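Local coordinates for protein C-glycoside 3-oxidase (Microbacterium trichothecenolyticum, PDB 7DVE) that uses FAD and molecular oxygen to oxidise the C3 hydroxyl of the sugar in C-glycosides such as isoorientin and mangiferin, at residues L291-A299 with F372-V383. Sequence-based numbering, arbitrary orientation.
Sequences LGRYLNDQA and FCAKDLQASDRV
R293 NH1 donates to A379 O at 2.9 Å in a bent bond, 138° at the hydrogen, with A379 O near the guanidinium plane but NH1 well above the carbonyl plane. The contact belongs to the GMC oxidoreductase fold. The R293 guanidinium also lies flat on that of R382, planes 5° apart and centres 4.1 Å apart, two like charges stacked. Both chains are extended from CG to NE and run side by side, R293 meeting the CD of R382 with one face.

Loop 291-299 leads into strand 300-307 and runs along the connection from strand 366-373 to strand 382-386. Backbone bonds tie it at both ends. C373 N reaches A299 O at 3.0 Å, next to the antiparallel pairing of strands 300-307 and 366-373. V383 N reaches G292 O at the other end. Further along the loop, L295 N donates to D381 O. Two waters bridge the segments between these ends. One links L295 O, Q378 N and D381 OD2; the other joins N296 OD1 to K375 N. D381 OD2 also takes a salt bridge from K375 NZ (3.0 Å), which has a second one with D408.

N296 ND2 bonds back to Y294 O, and with the water on OD1 this sets the rotation of the N296 amide. L377 CD2 packs on N296 CG at 3.6 Å. The Y294 ring touches A379, CE1 to CB 3.8 Å. Q298 lies beside the active site: its OE1 bonds to ND1 of H444, the probable proton acceptor, and its NE2 to C487 O. With amide and ring planes 76° apart, Q298 OE1 also sits 3.6 Å from F372 CD2.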
loop_
_atom_site.group_PDB
_atom_site.type_symbol
_atom_site.label_atom_id
_atom_site.label_comp_id
_atom_site.label_asym_id
_atom_site.label_seq_id
_atom_site.Cartn_x
_atom_site.Cartn_y
_atom_site.Cartn_z
ATOM N N LEU A 291 -17.922 2.897 -8.794
ATOM C CA LEU A 291 -17.402 1.818 -7.957
ATOM C C LEU A 291 -16.610 0.807 -8.787
ATOM O O LEU A 291 -17.109 0.271 -9.779
ATOM C CB LEU A 291 -18.558 1.114 -7.241
ATOM C CG LEU A 291 -18.129 -0.028 -6.322
ATOM C CD1 LEU A 291 -17.650 0.528 -4.982
ATOM C CD2 LEU A 291 -19.241 -1.037 -6.132
ATOM N N GLY A 292 -15.375 0.549 -8.386
ATOM C CA GLY A 292 -14.511 -0.360 -9.105
ATOM C C GLY A 292 -13.900 0.188 -10.372
ATOM O O GLY A 292 -12.911 -0.368 -10.842
ATOM N N ARG A 293 -14.442 1.270 -10.928
ATOM C CA ARG A 293 -13.953 1.845 -12.169
ATOM C C ARG A 293 -12.747 2.755 -11.923
ATOM O O ARG A 293 -12.449 3.140 -10.791
ATOM C CB ARG A 293 -15.077 2.631 -12.850
ATOM C CG ARG A 293 -16.172 1.774 -13.456
ATOM C CD ARG A 293 -17.200 2.627 -14.197
ATOM N NE ARG A 293 -18.181 1.798 -14.885
ATOM C CZ ARG A 293 -17.962 1.227 -16.060
ATOM N NH1 ARG A 293 -16.811 1.374 -16.697
ATOM N NH2 ARG A 293 -18.925 0.492 -16.612
ATOM N N TYR A 294 -12.052 3.108 -13.013
ATOM C CA TYR A 294 -10.876 3.987 -13.018
ATOM C C TYR A 294 -9.695 3.330 -12.313
ATOM O O TYR A 294 -8.745 4.005 -11.905
ATOM C CB TYR A 294 -11.198 5.391 -12.438
ATOM C CG TYR A 294 -12.488 5.970 -13.013
ATOM C CD1 TYR A 294 -12.550 6.450 -14.324
ATOM C CD2 TYR A 294 -13.664 5.962 -12.272
ATOM C CE1 TYR A 294 -13.755 6.921 -14.872
ATOM C CE2 TYR A 294 -14.854 6.419 -12.805
ATOM C CZ TYR A 294 -14.903 6.897 -14.105
ATOM O OH TYR A 294 -16.107 7.353 -14.608
ATOM N N LEU A 295 -9.762 2.002 -12.198
ATOM C CA LEU A 295 -8.714 1.172 -11.615
ATOM C C LEU A 295 -7.383 1.379 -12.334
ATOM O O LEU A 295 -7.308 1.294 -13.564
ATOM C CB LEU A 295 -9.127 -0.305 -11.724
ATOM C CG LEU A 295 -8.091 -1.437 -11.486
ATOM C CD1 LEU A 295 -7.438 -1.284 -10.168
ATOM C CD2 LEU A 295 -8.707 -2.822 -11.623
ATOM N N ASN A 296 -6.313 1.596 -11.571
ATOM C CA ASN A 296 -5.017 1.741 -12.224
ATOM C C ASN A 296 -3.897 1.113 -11.408
ATOM O O ASN A 296 -3.787 1.323 -10.192
ATOM C CB ASN A 296 -4.698 3.213 -12.545
ATOM C CG ASN A 296 -4.742 4.134 -11.311
ATOM O OD1 ASN A 296 -3.700 4.633 -10.846
ATOM N ND2 ASN A 296 -5.961 4.409 -10.820
ATOM N N ASP A 297 -3.086 0.327 -12.100
ATOM C CA ASP A 297 -1.830 -0.230 -11.625
ATOM C C ASP A 297 -0.686 0.609 -12.201
ATOM O O ASP A 297 -0.870 1.359 -13.164
ATOM C CB ASP A 297 -1.752 -1.710 -12.037
ATOM C CG ASP A 297 -0.381 -2.334 -11.864
ATOM O OD1 ASP A 297 0.028 -2.586 -10.707
ATOM O OD2 ASP A 297 0.259 -2.659 -12.898
ATOM N N GLN A 298 0.489 0.511 -11.580
ATOM C CA GLN A 298 1.679 1.243 -12.023
ATOM C C GLN A 298 2.629 0.257 -12.703
ATOM O O GLN A 298 3.320 -0.515 -12.026
ATOM C CB GLN A 298 2.370 1.948 -10.852
ATOM C CG GLN A 298 1.584 3.099 -10.182
ATOM C CD GLN A 298 2.235 3.518 -8.853
ATOM O OE1 GLN A 298 3.205 2.895 -8.425
ATOM N NE2 GLN A 298 1.705 4.561 -8.201
ATOM N N ALA A 299 2.669 0.281 -14.039
ATOM C CA ALA A 299 3.604 -0.578 -14.769
ATOM C C ALA A 299 5.015 -0.400 -14.212
ATOM O O ALA A 299 5.467 0.725 -13.984
ATOM C CB ALA A 299 3.565 -0.253 -16.265
ATOM N N PHE A 372 8.514 3.244 -12.164
ATOM C CA PHE A 372 7.074 3.064 -12.142
ATOM C C PHE A 372 6.437 4.145 -12.984
ATOM O O PHE A 372 6.781 5.326 -12.847
ATOM C CB PHE A 372 6.501 3.157 -10.721
ATOM C CG PHE A 372 7.010 2.095 -9.787
ATOM C CD1 PHE A 372 8.314 2.158 -9.276
ATOM C CD2 PHE A 372 6.190 1.042 -9.399
ATOM C CE1 PHE A 372 8.807 1.173 -8.405
ATOM C CE2 PHE A 372 6.672 0.069 -8.511
ATOM C CZ PHE A 372 7.993 0.139 -8.014
ATOM N N CYS A 373 5.498 3.730 -13.834
ATOM C CA CYS A 373 4.761 4.609 -14.726
ATOM C C CYS A 373 3.415 5.004 -14.134
ATOM O O CYS A 373 2.816 4.256 -13.353
ATOM C CB CYS A 373 4.526 3.921 -16.067
ATOM S SG CYS A 373 6.037 3.593 -16.920
ATOM N N ALA A 374 2.949 6.193 -14.524
ATOM C CA ALA A 374 1.575 6.604 -14.284
ATOM C C ALA A 374 0.667 6.027 -15.372
ATOM O O ALA A 374 1.055 5.940 -16.538
ATOM C CB ALA A 374 1.472 8.128 -14.275
ATOM N N LYS A 375 -0.538 5.620 -14.980
ATOM C CA LYS A 375 -1.473 5.008 -15.908
ATOM C C LYS A 375 -2.277 6.076 -16.644
ATOM O O LYS A 375 -2.628 7.115 -16.074
ATOM C CB LYS A 375 -2.426 4.072 -15.164
ATOM C CG LYS A 375 -3.359 3.245 -16.084
ATOM C CD LYS A 375 -2.623 2.380 -17.109
ATOM C CE LYS A 375 -3.596 1.450 -17.888
ATOM N NZ LYS A 375 -4.556 2.162 -18.821
ATOM N N ASP A 376 -2.526 5.836 -17.926
ATOM C CA ASP A 376 -3.562 6.550 -18.659
ATOM C C ASP A 376 -4.912 6.072 -18.138
ATOM O O ASP A 376 -5.355 4.965 -18.468
ATOM C CB ASP A 376 -3.415 6.275 -20.153
ATOM C CG ASP A 376 -4.490 6.956 -20.998
ATOM O OD1 ASP A 376 -5.493 7.443 -20.443
ATOM O OD2 ASP A 376 -4.317 7.010 -22.230
ATOM N N LEU A 377 -5.572 6.893 -17.331
ATOM C CA LEU A 377 -6.791 6.449 -16.665
ATOM C C LEU A 377 -7.932 6.245 -17.655
ATOM O O LEU A 377 -8.123 7.029 -18.589
ATOM C CB LEU A 377 -7.191 7.450 -15.585
ATOM C CG LEU A 377 -6.109 7.675 -14.513
ATOM C CD1 LEU A 377 -6.616 8.614 -13.460
ATOM C CD2 LEU A 377 -5.711 6.383 -13.887
ATOM N N GLN A 378 -8.690 5.174 -17.449
ATOM C CA GLN A 378 -9.774 4.796 -18.340
ATOM C C GLN A 378 -10.983 4.382 -17.519
ATOM O O GLN A 378 -10.840 3.783 -16.451
ATOM C CB GLN A 378 -9.352 3.655 -19.273
ATOM C CG GLN A 378 -8.252 4.041 -20.250
ATOM C CD GLN A 378 -7.755 2.868 -21.080
ATOM O OE1 GLN A 378 -7.358 1.828 -20.549
ATOM N NE2 GLN A 378 -7.760 3.040 -22.386
ATOM N N ALA A 379 -12.172 4.740 -18.004
ATOM C CA ALA A 379 -13.394 4.265 -17.362
ATOM C C ALA A 379 -13.493 2.746 -17.408
ATOM O O ALA A 379 -13.987 2.128 -16.454
ATOM C CB ALA A 379 -14.625 4.893 -18.018
ATOM N N SER A 380 -13.011 2.126 -18.487
ATOM C CA SER A 380 -13.192 0.688 -18.648
ATOM C C SER A 380 -12.178 -0.126 -17.858
ATOM O O SER A 380 -12.382 -1.328 -17.674
ATOM C CB SER A 380 -13.114 0.312 -20.123
ATOM O OG SER A 380 -11.857 0.690 -20.644
ATOM N N ASP A 381 -11.088 0.488 -17.404
ATOM C CA ASP A 381 -10.195 -0.182 -16.469
ATOM C C ASP A 381 -10.926 -0.311 -15.142
ATOM O O ASP A 381 -11.105 0.687 -14.438
ATOM C CB ASP A 381 -8.895 0.605 -16.298
ATOM C CG ASP A 381 -8.041 0.652 -17.575
ATOM O OD1 ASP A 381 -8.147 -0.258 -18.423
ATOM O OD2 ASP A 381 -7.241 1.607 -17.723
ATOM N N ARG A 382 -11.355 -1.520 -14.784
ATOM C CA ARG A 382 -12.174 -1.659 -13.585
ATOM C C ARG A 382 -12.088 -3.068 -13.022
ATOM O O ARG A 382 -11.589 -3.996 -13.664
ATOM C CB ARG A 382 -13.637 -1.332 -13.868
ATOM C CG ARG A 382 -14.236 -2.213 -14.951
ATOM C CD ARG A 382 -15.513 -1.607 -15.402
ATOM N NE ARG A 382 -16.394 -2.591 -15.985
ATOM C CZ ARG A 382 -17.624 -2.844 -15.562
ATOM N NH1 ARG A 382 -18.107 -2.282 -14.465
ATOM N NH2 ARG A 382 -18.395 -3.672 -16.273
ATOM N N VAL A 383 -12.606 -3.211 -11.800
ATOM C CA VAL A 383 -12.928 -4.509 -11.224
ATOM C C VAL A 383 -14.447 -4.648 -11.187
ATOM O O VAL A 383 -15.137 -3.794 -10.624
ATOM C CB VAL A 383 -12.312 -4.691 -9.827
ATOM C CG1 VAL A 383 -12.620 -3.511 -8.933
ATOM C CG2 VAL A 383 -12.812 -5.989 -9.207
HETATM O O HOH W 1 -7.112 3.262 -15.651
HETATM O O HOH W 2 -1.432 5.399 -12.229
#